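Local coordinates for protein peroxisomal acyl-coenzyme A oxidase 1 (Arabidopsis thaliana, PDB 1W07) that oxidises long- and medium-chain acyl-CoAs to 2-trans-enoyl-CoAs with its FAD cofactor and molecular oxygen, releasing hydrogen peroxide in peroxisomal beta-oxidation, at residues Glu412-Ala415 against Val416-Ala420; Thr386-Ala389 against Asp390-Glu394; Val289-Ala292 against Ser293-Leu296; Lys50-Arg53 against Ala54-Arg58. The protein carries 1 engineered substitution. All coordinates share one frame; numbering follows the deposited sequence.

Interaction 1 of 4, residues Glu412-Ala415 against Val416-Ala420; sequences ELFA and VYVPA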
ATOM      1  N   GLU B 412       3.470  10.061   2.696  1.00 10.78           N
ATOM      2  CA  GLU B 412       2.350  10.978   2.599  1.00 10.86           C
ATOM      3  C   GLU B 412       1.693  10.938   1.212  1.00 12.73           C
ATOM      4  O   GLU B 412       0.463  11.002   1.099  1.00 11.15           O
ATOM      5  CB  GLU B 412       2.786  12.411   2.922  1.00  9.54           C
ATOM      6  CG  GLU B 412       1.596  13.374   2.973  1.00 11.99           C
ATOM      7  CD  GLU B 412       2.009  14.827   3.097  1.00 12.91           C
ATOM      8  OE1 GLU B 412       3.032  15.214   2.491  1.00 17.86           O
ATOM      9  OE2 GLU B 412       1.295  15.591   3.773  1.00 12.69           O
ATOM     10  N   LEU B 413       2.493  10.827   0.153  1.00 10.26           N
ATOM     11  CA  LEU B 413       1.933  10.807  -1.186  1.00 10.69           C
ATOM     12  C   LEU B 413       0.946   9.646  -1.374  1.00 13.05           C
ATOM     13  O   LEU B 413      -0.115   9.802  -1.983  1.00 12.39           O
ATOM     14  CB  LEU B 413       3.059  10.731  -2.220  1.00  9.75           C
ATOM     15  CG  LEU B 413       2.618  10.740  -3.695  1.00 12.89           C
ATOM     16  CD1 LEU B 413       1.871  12.040  -4.007  1.00  7.65           C
ATOM     17  CD2 LEU B 413       3.840  10.576  -4.601  1.00 13.66           C
ATOM     18  N   PHE B 414       1.290   8.482  -0.840  1.00 13.97           N
ATOM     19  CA  PHE B 414       0.428   7.316  -0.936  1.00 12.36           C
ATOM     20  C   PHE B 414      -0.867   7.561  -0.166  1.00 12.53           C
ATOM     21  O   PHE B 414      -1.980   7.355  -0.681  1.00  9.69           O
ATOM     22  CB  PHE B 414       1.135   6.089  -0.351  1.00 12.35           C
ATOM     23  CG  PHE B 414       0.289   4.836  -0.367  1.00 14.32           C
ATOM     24  CD1 PHE B 414      -0.023   4.202  -1.567  1.00 16.52           C
ATOM     25  CD2 PHE B 414      -0.210   4.303   0.812  1.00 17.09           C
ATOM     26  CE1 PHE B 414      -0.819   3.062  -1.601  1.00 18.79           C
ATOM     27  CE2 PHE B 414      -1.016   3.150   0.796  1.00 24.54           C
ATOM     28  CZ  PHE B 414      -1.321   2.529  -0.412  1.00 21.44           C
ATOM     29  N   ALA B 415      -0.729   8.004   1.074  1.00 10.34           N
ATOM     30  CA  ALA B 415      -1.896   8.257   1.909  1.00 11.27           C
ATOM     31  C   ALA B 415      -2.807   9.325   1.296  1.00 13.25           C
ATOM     32  O   ALA B 415      -4.026   9.162   1.269  1.00 13.80           O
ATOM     33  CB  ALA B 415      -1.438   8.675   3.309  1.00 11.07           C
ATOM     34  N   VAL B 416      -2.234  10.407   0.780  1.00 12.03           N
ATOM     35  CA  VAL B 416      -3.065  11.456   0.210  1.00 12.92           C
ATOM     36  C   VAL B 416      -3.716  11.026  -1.111  1.00 14.82           C
ATOM     37  O   VAL B 416      -4.816  11.485  -1.451  1.00 13.32           O
ATOM     38  CB  VAL B 416      -2.253  12.760   0.002  1.00 18.69           C
ATOM     39  CG1 VAL B 416      -1.374  12.659  -1.244  1.00 20.20           C
ATOM     40  CG2 VAL B 416      -3.199  13.947  -0.076  1.00 20.14           C
ATOM     41  N   TYR B 417      -3.057  10.123  -1.842  1.00 12.04           N
ATOM     42  CA  TYR B 417      -3.584   9.661  -3.126  1.00 12.97           C
ATOM     43  C   TYR B 417      -4.674   8.569  -3.083  1.00 13.75           C
ATOM     44  O   TYR B 417      -5.632   8.633  -3.867  1.00 11.43           O
ATOM     45  CB  TYR B 417      -2.456   9.149  -4.032  1.00  7.47           C
ATOM     46  CG  TYR B 417      -2.976   8.778  -5.406  1.00  9.40           C
ATOM     47  CD1 TYR B 417      -3.268   9.774  -6.347  1.00  7.47           C
ATOM     48  CD2 TYR B 417      -3.304   7.455  -5.726  1.00 11.30           C
ATOM     49  CE1 TYR B 417      -3.876   9.469  -7.550  1.00 12.14           C
ATOM     50  CE2 TYR B 417      -3.925   7.141  -6.942  1.00 12.48           C
ATOM     51  CZ  TYR B 417      -4.204   8.156  -7.844  1.00 13.85           C
ATOM     52  OH  TYR B 417      -4.789   7.876  -9.060  1.00 13.83           O
ATOM     53  N   VAL B 418      -4.526   7.583  -2.186  1.00 14.79           N
ATOM     54  CA  VAL B 418      -5.450   6.447  -2.080  1.00 15.29           C
ATOM     55  C   VAL B 418      -6.943   6.697  -2.129  1.00 15.63           C
ATOM     56  O   VAL B 418      -7.702   5.837  -2.593  1.00 16.83           O
ATOM     57  CB  VAL B 418      -5.189   5.553  -0.831  1.00 18.50           C
ATOM     58  CG1 VAL B 418      -4.021   4.656  -1.099  1.00 18.67           C
ATOM     59  CG2 VAL B 418      -4.960   6.386   0.403  1.00 19.98           C
ATOM     60  N   PRO B 419      -7.391   7.841  -1.635  1.00 16.38           N
ATOM     61  CA  PRO B 419      -8.843   8.082  -1.692  1.00 17.49           C
ATOM     62  C   PRO B 419      -9.337   8.025  -3.151  1.00 16.82           C
ATOM     63  O   PRO B 419     -10.530   7.819  -3.406  1.00 14.92           O
ATOM     64  CB  PRO B 419      -8.975   9.475  -1.108  1.00 16.85           C
ATOM     65  CG  PRO B 419      -7.877   9.527  -0.114  1.00 15.96           C
ATOM     66  CD  PRO B 419      -6.728   8.902  -0.853  1.00 15.79           C
ATOM     67  N   ALA B 420      -8.428   8.224  -4.097  1.00 14.36           N
ATOM     68  CA  ALA B 420      -8.772   8.203  -5.521  1.00 17.52           C
ATOM     69  C   ALA B 420      -9.429   6.878  -5.930  1.00 16.93           C
ATOM     70  O   ALA B 420     -10.189   6.826  -6.898  1.00 18.62           O
ATOM     71  CB  ALA B 420      -7.524   8.454  -6.370  1.00 15.30           C
TER

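Interaction 2 of 4, residues Thr386-Ala389 against Asp390-Glu394; sequences TATA and DGIEE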
ATOM      1  N   THR B 386      -6.110   2.641  -9.480  1.00 12.88           N
ATOM      2  CA  THR B 386      -5.645   1.411  -8.857  1.00 11.27           C
ATOM      3  C   THR B 386      -4.159   1.258  -9.168  1.00 13.08           C
ATOM      4  O   THR B 386      -3.338   1.060  -8.266  1.00 13.76           O
ATOM      5  CB  THR B 386      -6.447   0.198  -9.408  1.00 12.78           C
ATOM      6  OG1 THR B 386      -7.808   0.318  -8.974  1.00 13.40           O
ATOM      7  CG2 THR B 386      -5.850  -1.137  -8.928  1.00 12.19           C
ATOM      8  N   ALA B 387      -3.790   1.366 -10.440  1.00 11.34           N
ATOM      9  CA  ALA B 387      -2.380   1.194 -10.814  1.00 14.08           C
ATOM     10  C   ALA B 387      -1.485   2.229 -10.150  1.00 13.72           C
ATOM     11  O   ALA B 387      -0.367   1.908  -9.743  1.00 13.27           O
ATOM     12  CB  ALA B 387      -2.214   1.267 -12.333  1.00 11.07           C
ATOM     13  N   THR B 388      -1.978   3.461 -10.026  1.00 11.13           N
ATOM     14  CA  THR B 388      -1.193   4.550  -9.436  1.00 12.04           C
ATOM     15  C   THR B 388      -0.973   4.363  -7.944  1.00 13.03           C
ATOM     16  O   THR B 388       0.153   4.517  -7.457  1.00 11.06           O
ATOM     17  CB  THR B 388      -1.855   5.918  -9.728  1.00 13.51           C
ATOM     18  OG1 THR B 388      -1.881   6.114 -11.147  1.00 15.14           O
ATOM     19  CG2 THR B 388      -1.077   7.077  -9.065  1.00  8.77           C
ATOM     20  N   ALA B 389      -2.044   4.040  -7.220  1.00 12.61           N
ATOM     21  CA  ALA B 389      -1.961   3.824  -5.781  1.00 12.71           C
ATOM     22  C   ALA B 389      -0.952   2.716  -5.479  1.00 10.91           C
ATOM     23  O   ALA B 389      -0.063   2.880  -4.645  1.00 14.40           O
ATOM     24  CB  ALA B 389      -3.351   3.448  -5.238  1.00 10.38           C
ATOM     25  N   ASP B 390      -1.080   1.583  -6.162  1.00 11.06           N
ATOM     26  CA  ASP B 390      -0.139   0.497  -5.925  1.00 12.52           C
ATOM     27  C   ASP B 390       1.273   0.943  -6.339  1.00 12.02           C
ATOM     28  O   ASP B 390       2.245   0.639  -5.651  1.00 10.20           O
ATOM     29  CB  ASP B 390      -0.529  -0.751  -6.722  1.00 16.94           C
ATOM     30  CG  ASP B 390      -1.835  -1.378  -6.251  1.00 25.22           C
ATOM     31  OD1 ASP B 390      -2.269  -1.152  -5.089  1.00 22.62           O
ATOM     32  OD2 ASP B 390      -2.414  -2.127  -7.059  1.00 25.04           O
ATOM     33  N   GLY B 391       1.378   1.670  -7.455  1.00  9.44           N
ATOM     34  CA  GLY B 391       2.673   2.129  -7.939  1.00 12.08           C
ATOM     35  C   GLY B 391       3.411   3.044  -6.975  1.00 10.93           C
ATOM     36  O   GLY B 391       4.651   2.995  -6.869  1.00 11.84           O
ATOM     37  N   ILE B 392       2.663   3.892  -6.273  1.00 10.54           N
ATOM     38  CA  ILE B 392       3.251   4.823  -5.320  1.00 11.69           C
ATOM     39  C   ILE B 392       3.831   4.060  -4.141  1.00 14.01           C
ATOM     40  O   ILE B 392       4.934   4.375  -3.698  1.00 13.65           O
ATOM     41  CB  ILE B 392       2.212   5.829  -4.780  1.00 14.87           C
ATOM     42  CG1 ILE B 392       1.750   6.750  -5.906  1.00  9.46           C
ATOM     43  CG2 ILE B 392       2.820   6.643  -3.601  1.00 10.26           C
ATOM     44  CD1 ILE B 392       0.570   7.612  -5.518  1.00 14.83           C
ATOM     45  N   GLU B 393       3.096   3.073  -3.621  1.00 11.96           N
ATOM     46  CA  GLU B 393       3.591   2.290  -2.501  1.00 14.37           C
ATOM     47  C   GLU B 393       4.792   1.452  -2.932  1.00 15.66           C
ATOM     48  O   GLU B 393       5.723   1.230  -2.151  1.00 15.08           O
ATOM     49  CB  GLU B 393       2.478   1.394  -1.912  1.00 15.04           C
ATOM     50  CG  GLU B 393       3.003   0.276  -0.982  1.00 19.65           C
ATOM     51  CD  GLU B 393       3.866   0.779   0.182  1.00 25.46           C
ATOM     52  OE1 GLU B 393       4.561  -0.049   0.821  1.00 25.91           O
ATOM     53  OE2 GLU B 393       3.845   1.991   0.484  1.00 23.58           O
ATOM     54  N   GLU B 394       4.777   0.983  -4.174  1.00 15.53           N
ATOM     55  CA  GLU B 394       5.886   0.181  -4.683  1.00 15.14           C
ATOM     56  C   GLU B 394       7.138   1.057  -4.811  1.00 13.03           C
ATOM     57  O   GLU B 394       8.268   0.584  -4.615  1.00 12.96           O
ATOM     58  CB  GLU B 394       5.526  -0.409  -6.038  1.00 12.16           C
ATOM     59  CG  GLU B 394       6.636  -1.224  -6.694  1.00 21.04           C
ATOM     60  CD  GLU B 394       7.009  -2.520  -5.946  1.00 23.41           C
ATOM     61  OE1 GLU B 394       7.966  -3.174  -6.396  1.00 28.49           O
ATOM     62  OE2 GLU B 394       6.371  -2.888  -4.937  1.00 23.03           O
TER

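Interaction 3 of 4, residues Val289-Ala292 against Ser293-Leu296; sequences VADA and SNAL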
ATOM      1  N   VAL B 289      -8.249  10.904 -13.814  1.00 21.66           N
ATOM      2  CA  VAL B 289      -7.294  10.181 -14.637  1.00 24.11           C
ATOM      3  C   VAL B 289      -6.052  11.051 -14.821  1.00 25.03           C
ATOM      4  O   VAL B 289      -4.917  10.586 -14.687  1.00 27.03           O
ATOM      5  CB  VAL B 289      -7.885   9.836 -16.017  1.00 22.65           C
ATOM      6  CG1 VAL B 289      -6.859   9.119 -16.836  1.00 22.55           C
ATOM      7  CG2 VAL B 289      -9.129   8.967 -15.853  1.00 22.79           C
ATOM      8  N   ALA B 290      -6.262  12.328 -15.115  1.00 25.98           N
ATOM      9  CA  ALA B 290      -5.143  13.243 -15.303  1.00 25.79           C
ATOM     10  C   ALA B 290      -4.329  13.329 -14.018  1.00 25.31           C
ATOM     11  O   ALA B 290      -3.098  13.412 -14.054  1.00 25.62           O
ATOM     12  CB  ALA B 290      -5.654  14.625 -15.707  1.00 26.77           C
ATOM     13  N   ASP B 291      -5.014  13.289 -12.878  1.00 24.52           N
ATOM     14  CA  ASP B 291      -4.353  13.357 -11.576  1.00 22.24           C
ATOM     15  C   ASP B 291      -3.477  12.129 -11.337  1.00 20.87           C
ATOM     16  O   ASP B 291      -2.440  12.217 -10.678  1.00 16.70           O
ATOM     17  CB  ASP B 291      -5.402  13.457 -10.469  1.00 25.68           C
ATOM     18  CG  ASP B 291      -5.368  14.780  -9.766  1.00 35.28           C
ATOM     19  OD1 ASP B 291      -4.297  15.133  -9.216  1.00 36.90           O
ATOM     20  OD2 ASP B 291      -6.407  15.479  -9.764  1.00 40.48           O
ATOM     21  N   ALA B 292      -3.902  10.984 -11.867  1.00 17.85           N
ATOM     22  CA  ALA B 292      -3.140   9.749 -11.720  1.00 13.19           C
ATOM     23  C   ALA B 292      -1.715   9.903 -12.243  1.00 14.88           C
ATOM     24  O   ALA B 292      -0.762   9.509 -11.573  1.00 14.13           O
ATOM     25  CB  ALA B 292      -3.841   8.605 -12.456  1.00 13.98           C
ATOM     26  N   SER B 293      -1.567  10.474 -13.439  1.00 16.10           N
ATOM     27  CA  SER B 293      -0.229  10.649 -14.003  1.00 16.30           C
ATOM     28  C   SER B 293       0.579  11.600 -13.131  1.00 15.20           C
ATOM     29  O   SER B 293       1.778  11.398 -12.933  1.00 13.81           O
ATOM     30  CB  SER B 293      -0.306  11.157 -15.450  1.00 15.48           C
ATOM     31  OG  SER B 293      -0.848  12.452 -15.521  1.00 17.81           O
ATOM     32  N   ASN B 294      -0.079  12.625 -12.595  1.00 14.04           N
ATOM     33  CA  ASN B 294       0.600  13.576 -11.715  1.00 18.18           C
ATOM     34  C   ASN B 294       1.207  12.849 -10.516  1.00 16.89           C
ATOM     35  O   ASN B 294       2.411  12.912 -10.293  1.00 14.97           O
ATOM     36  CB  ASN B 294      -0.373  14.653 -11.194  1.00 19.30           C
ATOM     37  CG  ASN B 294      -0.663  15.739 -12.215  1.00 25.05           C
ATOM     38  OD1 ASN B 294       0.252  16.286 -12.842  1.00 31.85           O
ATOM     39  ND2 ASN B 294      -1.935  16.079 -12.368  1.00 29.72           N
ATOM     40  N   ALA B 295       0.365  12.153  -9.750  1.00 15.18           N
ATOM     41  CA  ALA B 295       0.823  11.442  -8.563  1.00 13.43           C
ATOM     42  C   ALA B 295       1.834  10.344  -8.880  1.00 12.70           C
ATOM     43  O   ALA B 295       2.855  10.215  -8.189  1.00 13.77           O
ATOM     44  CB  ALA B 295      -0.381  10.853  -7.780  1.00  9.77           C
ATOM     45  N   LEU B 296       1.581   9.560  -9.929  1.00 11.78           N
ATOM     46  CA  LEU B 296       2.492   8.468 -10.249  1.00 10.66           C
ATOM     47  C   LEU B 296       3.866   8.977 -10.631  1.00 11.89           C
ATOM     48  O   LEU B 296       4.874   8.458 -10.146  1.00 11.33           O
ATOM     49  CB  LEU B 296       1.918   7.582 -11.363  1.00 12.25           C
ATOM     50  CG  LEU B 296       2.720   6.328 -11.726  1.00 10.76           C
ATOM     51  CD1 LEU B 296       2.988   5.501 -10.474  1.00 12.83           C
ATOM     52  CD2 LEU B 296       1.961   5.499 -12.763  1.00 14.07           C
TER

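Interaction 4 of 4, residues Lys50-Arg53 against Ala54-Arg58; sequences KSNR and ARLSR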
ATOM      1  N   LYS B  50       5.785  23.232   3.285  1.00 19.52           N
ATOM      2  CA  LYS B  50       5.026  22.040   3.651  1.00 23.62           C
ATOM      3  C   LYS B  50       5.882  20.851   4.068  1.00 24.16           C
ATOM      4  O   LYS B  50       5.353  19.761   4.261  1.00 28.84           O
ATOM      5  CB  LYS B  50       4.107  21.600   2.507  1.00 22.15           C
ATOM      6  CG  LYS B  50       4.808  20.827   1.397  1.00 23.54           C
ATOM      7  CD  LYS B  50       4.898  21.629   0.112  1.00 25.61           C
ATOM      8  CE  LYS B  50       4.159  20.942  -1.059  1.00 20.72           C
ATOM      9  NZ  LYS B  50       4.686  19.633  -1.598  1.00 17.03           N
ATOM     10  N   SER B  51       7.194  21.042   4.206  1.00 25.25           N
ATOM     11  CA  SER B  51       8.078  19.942   4.613  1.00 25.92           C
ATOM     12  C   SER B  51       7.995  19.703   6.122  1.00 26.41           C
ATOM     13  O   SER B  51       8.526  18.715   6.630  1.00 27.37           O
ATOM     14  CB  SER B  51       9.533  20.244   4.221  1.00 23.97           C
ATOM     15  OG  SER B  51      10.034  21.375   4.913  1.00 25.35           O
ATOM     16  N   ASN B  52       7.319  20.609   6.829  1.00 27.06           N
ATOM     17  CA  ASN B  52       7.161  20.522   8.284  1.00 29.10           C
ATOM     18  C   ASN B  52       5.741  20.067   8.636  1.00 27.77           C
ATOM     19  O   ASN B  52       5.360  19.988   9.806  1.00 26.30           O
ATOM     20  CB  ASN B  52       7.424  21.900   8.910  1.00 30.06           C
ATOM     21  CG  ASN B  52       6.293  22.892   8.648  1.00 34.30           C
ATOM     22  OD1 ASN B  52       5.744  22.945   7.548  1.00 30.78           O
ATOM     23  ND2 ASN B  52       5.956  23.695   9.656  1.00 32.36           N
ATOM     24  N   ARG B  53       4.980  19.754   7.595  1.00 26.16           N
ATOM     25  CA  ARG B  53       3.593  19.345   7.719  1.00 28.52           C
ATOM     26  C   ARG B  53       3.359  18.200   8.708  1.00 28.92           C
ATOM     27  O   ARG B  53       2.367  18.204   9.441  1.00 26.75           O
ATOM     28  CB  ARG B  53       3.068  18.984   6.329  1.00 29.85           C
ATOM     29  CG  ARG B  53       1.578  18.814   6.232  1.00 35.23           C
ATOM     30  CD  ARG B  53       1.214  18.339   4.838  1.00 35.83           C
ATOM     31  NE  ARG B  53       1.181  19.411   3.859  1.00 30.39           N
ATOM     32  CZ  ARG B  53       1.188  19.216   2.542  1.00 29.15           C
ATOM     33  NH1 ARG B  53       1.249  17.987   2.058  1.00 27.21           N
ATOM     34  NH2 ARG B  53       1.106  20.249   1.711  1.00 28.61           N
ATOM     35  N   ALA B  54       4.274  17.234   8.738  1.00 27.76           N
ATOM     36  CA  ALA B  54       4.157  16.096   9.644  1.00 26.97           C
ATOM     37  C   ALA B  54       4.491  16.440  11.097  1.00 25.76           C
ATOM     38  O   ALA B  54       4.291  15.620  11.990  1.00 28.59           O
ATOM     39  CB  ALA B  54       5.046  14.948   9.166  1.00 28.19           C
ATOM     40  N   ARG B  55       4.996  17.640  11.344  1.00 24.57           N
ATOM     41  CA  ARG B  55       5.325  18.037  12.707  1.00 27.51           C
ATOM     42  C   ARG B  55       4.227  18.925  13.325  1.00 27.16           C
ATOM     43  O   ARG B  55       4.402  19.501  14.397  1.00 28.82           O
ATOM     44  CB  ARG B  55       6.673  18.768  12.723  1.00 27.24           C
ATOM     45  CG  ARG B  55       7.877  17.872  12.426  1.00 30.46           C
ATOM     46  CD  ARG B  55       9.172  18.622  12.674  1.00 28.28           C
ATOM     47  NE  ARG B  55       9.438  19.592  11.622  1.00 32.72           N
ATOM     48  CZ  ARG B  55      10.006  19.288  10.460  1.00 32.47           C
ATOM     49  NH1 ARG B  55      10.371  18.038  10.202  1.00 32.81           N
ATOM     50  NH2 ARG B  55      10.205  20.235   9.554  1.00 32.77           N
ATOM     51  N   LEU B  56       3.082  19.021  12.660  1.00 27.08           N
ATOM     52  CA  LEU B  56       1.990  19.857  13.155  1.00 23.71           C
ATOM     53  C   LEU B  56       0.856  19.027  13.740  1.00 21.68           C
ATOM     54  O   LEU B  56       0.616  17.909  13.288  1.00 19.01           O
ATOM     55  CB  LEU B  56       1.458  20.738  12.011  1.00 24.01           C
ATOM     56  CG  LEU B  56       2.442  21.724  11.350  1.00 27.36           C
ATOM     57  CD1 LEU B  56       1.823  22.265  10.065  1.00 24.16           C
ATOM     58  CD2 LEU B  56       2.796  22.865  12.313  1.00 25.27           C
ATOM     59  N   SER B  57       0.171  19.552  14.757  1.00 20.98           N
ATOM     60  CA  SER B  57      -0.961  18.833  15.339  1.00 20.40           C
ATOM     61  C   SER B  57      -2.127  19.031  14.377  1.00 20.41           C
ATOM     62  O   SER B  57      -2.035  19.848  13.458  1.00 18.93           O
ATOM     63  CB  SER B  57      -1.336  19.412  16.712  1.00 23.81           C
ATOM     64  OG  SER B  57      -1.779  20.774  16.595  1.00 23.07           O
ATOM     65  N   ARG B  58      -3.210  18.281  14.570  1.00 20.50           N
ATOM     66  CA  ARG B  58      -4.390  18.410  13.715  1.00 21.26           C
ATOM     67  C   ARG B  58      -4.800  19.878  13.667  1.00 18.44           C
ATOM     68  O   ARG B  58      -4.936  20.460  12.592  1.00 17.02           O
ATOM     69  CB  ARG B  58      -5.556  17.578  14.264  1.00 21.03           C
ATOM     70  CG  ARG B  58      -6.799  17.528  13.349  1.00 23.72           C
ATOM     71  CD  ARG B  58      -6.669  16.462  12.261  1.00 20.53           C
ATOM     72  NE  ARG B  58      -7.487  16.734  11.070  1.00 19.62           N
ATOM     73  CZ  ARG B  58      -8.792  16.491  10.934  1.00 19.80           C
ATOM     74  NH1 ARG B  58      -9.515  15.940  11.911  1.00 18.56           N
ATOM     75  NH2 ARG B  58      -9.388  16.806   9.792  1.00 17.62           N
TER
HETATM   76  O   HOH W   1       7.213  17.171   8.666  1.00 16.67           O
HETATM   77  O   HOH W   2      11.323  20.193   7.034  1.00 31.78           O
HETATM   78  O   HOH W   3       0.123  16.883  10.894  1.00 39.96           O

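Interaction 1 of 4, residues Glu412-Ala415 against Val416-Ala420
Val-418 lays methyl CG1 over one face of the Phe-414 ring, 3.7 Å from the ring centroid and 20° off the ring normal: a CH-pi contact shifted toward the rim, with CZ the nearest ring carbon. The ring is swung along the helix toward Val-418 because CG stands anti to the backbone N (chi1 178°). With an alanine here instead of Phe-414, CG1 of Val-418 is likely to lose its aromatic partner and a gap to open beside Ile-392 and the second subunit's Glu-393, against which the ring also packs. A looser apolar touch joins Leu-413 CD1 to Val-416 CG1 at 4.3 Å, and Val-416 CG1 also lies 3.2 Å from Leu-413 O. All this belongs to helix 410-417 and the 3-10 segment 418-420 behind it, in the helical C-alpha1 region of the acyl-CoA oxidase fold; Pro-419 there touches FAD. Among the backbone bonds, Val-416 N to Glu-412 O (2.8 Å) and Val-418 N to Phe-414 O (3.0 Å) are nearly straight. Tyr-417 N reaches Leu-413 O at a bent 139° and shares itself weakly with Phe-414 O. Pro-419 has no N-H to offer Ala-415 O, and its CD sits 3.4 Å from that oxygen instead. Tyr-404 OH of the second subunit hydrogen-bonds to Ala-415 O, taking this carbonyl into the dimer interface.

Interaction 2 of 4, residues Thr386-Ala389 against Asp390-Glu394
Ala-389 O is gripped by two backbone N-H groups, Ile-392 N and Glu-393 N, each at 3.3 Å and each weak; the Glu-393 bond is the straighter, 166° against 124°. The carbonyl thus divides itself between an i+3 and an i+4 donor within the long alpha-helix 370-398 of the C-alpha1 region. Firmer i to i+4 bonds precede it, the shortest from Ile-392 N to Thr-388 O at 2.8 Å, followed by Gly-391 N to Ala-387 O at 2.9 Å and a longer one from Asp-390 N to Thr-386 O at 3.1 Å. On the buried side, Thr-388 and Ile-392 meet by methyls, CG2 against CD1 at 3.9 Å. Thr-388 turns CG2 to this contact by setting OG1 beside its own backbone N (chi1 -62°), where the hydroxyl bonds back to Thr-384 O one turn earlier. Both residues also pack on helices 278-309 and 410-417. The more exposed edge pairs Thr-386 and Asp-390, side by side and pointing the same way. Their nearest side-chain atoms are Thr-386 CG2 and Asp-390 OD2, 4.0 Å apart, while OG1 of Thr-386 turns to Ser-382 O.

Interaction 3 of 4, residues Val289-Ala292 against Ser293-Leu296
Ser-293 sends its hydroxyl back to the preceding turn, OG donating to Ala-290 O at 2.9 Å, with the donor tilted 22° from the carbonyl plane. A chi1 of 66° tucks OG between the backbone N and the carbonyl carbon, which aims it at that oxygen. Ala-290 O also takes a weak bond from Asn-294 N at 3.4 Å, so this oxygen has two donors, of which the hydroxyl is the nearer. On the tightly packed side, Leu-296 N binds Ala-292 O at 2.9 Å and Leu-296 CB lies 3.3 Å from the same oxygen. These turns belong to helix 278-309 of the C-alpha1 helical bundle. Small residues here, Ala-292 and Ala-295, let Tyr-417 of helix 410-417 come close, while Leu-296 packs on Phe-344 of helix 328-363. The other side is looser and more open to solvent: Asp-291 and Asn-294 pass each other with OD1 and ND2 4.1 Å apart, carboxylate and amide planes turned by 74°. ND2 approaches Ala-290 O without a usable angle. The amide is held from its other end, because Arg-345 hydrogen-bonds through NH1 to Asn-294 OD1 and also to Ser-293 OG, joining this side of the helix to helix 328-363.

Interaction 4 of 4, residues Lys50-Arg53 against Ala54-Arg58
Ala-54 brings its N to 3.1 Å from Asn-52 O, at an angle too poor for a bond, just past the type I beta turn Lys-50 to Arg-53. Ala-54 N instead gives a weak bond to water 1, which donates to Ser-51 O at 2.9 Å. The loop leads from helix 29-43 into helix 58-78 of the N-terminal domain. Arg-55 follows: its backbone N bonds to Asn-52 O at 2.8 Å from well above the carbonyl plane. A bend at chi3 (-74°) folds the guanidinium back over Asn-52, whose CA lies beneath one face, with NH2 3.3 Å from Asn-52 CB. At the guanidinium edge, in plane, NH2 donates to water 2 at 2.8 Å, and water 2 also meets Ser-51 OG. Were Arg-55 replaced by an alanine, water 2 would be likely to lose this donor and Asn-52 the group lying over it. Leu-56 rests CG 3.7 Å from Asn-52 O and sends a weak N-H to Arg-53 O; water 3 bridges Arg-53 O and Leu-56 O, at 2.7 Å from the latter. Ser-57 is the N-cap of helix 58-78, and its own N bonds to Glu-60 OE1, consistent with a capping box. Arg-58 NH1 forms salt bridges with Asp-224 OD1 and with OD1 of Asp-636 of the second subunit, while NE bonds to Asn-235 O.

How the interactions relate
Along the chain the order is interaction 4, 3, 2, 1. Interactions 1, 2 and 3 sit on helices 410-417, 370-398 and 278-309 of the C-alpha1 region, their centres about 9 to 11 Å apart. All three meet at Tyr-417, whose ring lies against Ala-295 (CD1 to CB 3.4 Å) and Thr-388 (CZ to CG2 3.5 Å). Interactions 1 and 2 also reach the second subunit, so this helix packing runs on into the dimer interface, and at Pro-419 it reaches FAD. Interaction 4 lies in the N-terminal domain, its centre about 24 Å from those of interactions 2 and 3 but about 16 Å from that of interaction 1, which it touches through the salt bridge Arg-53 NH1 to Glu-412 OE2 (2.9 Å), linking the two domains.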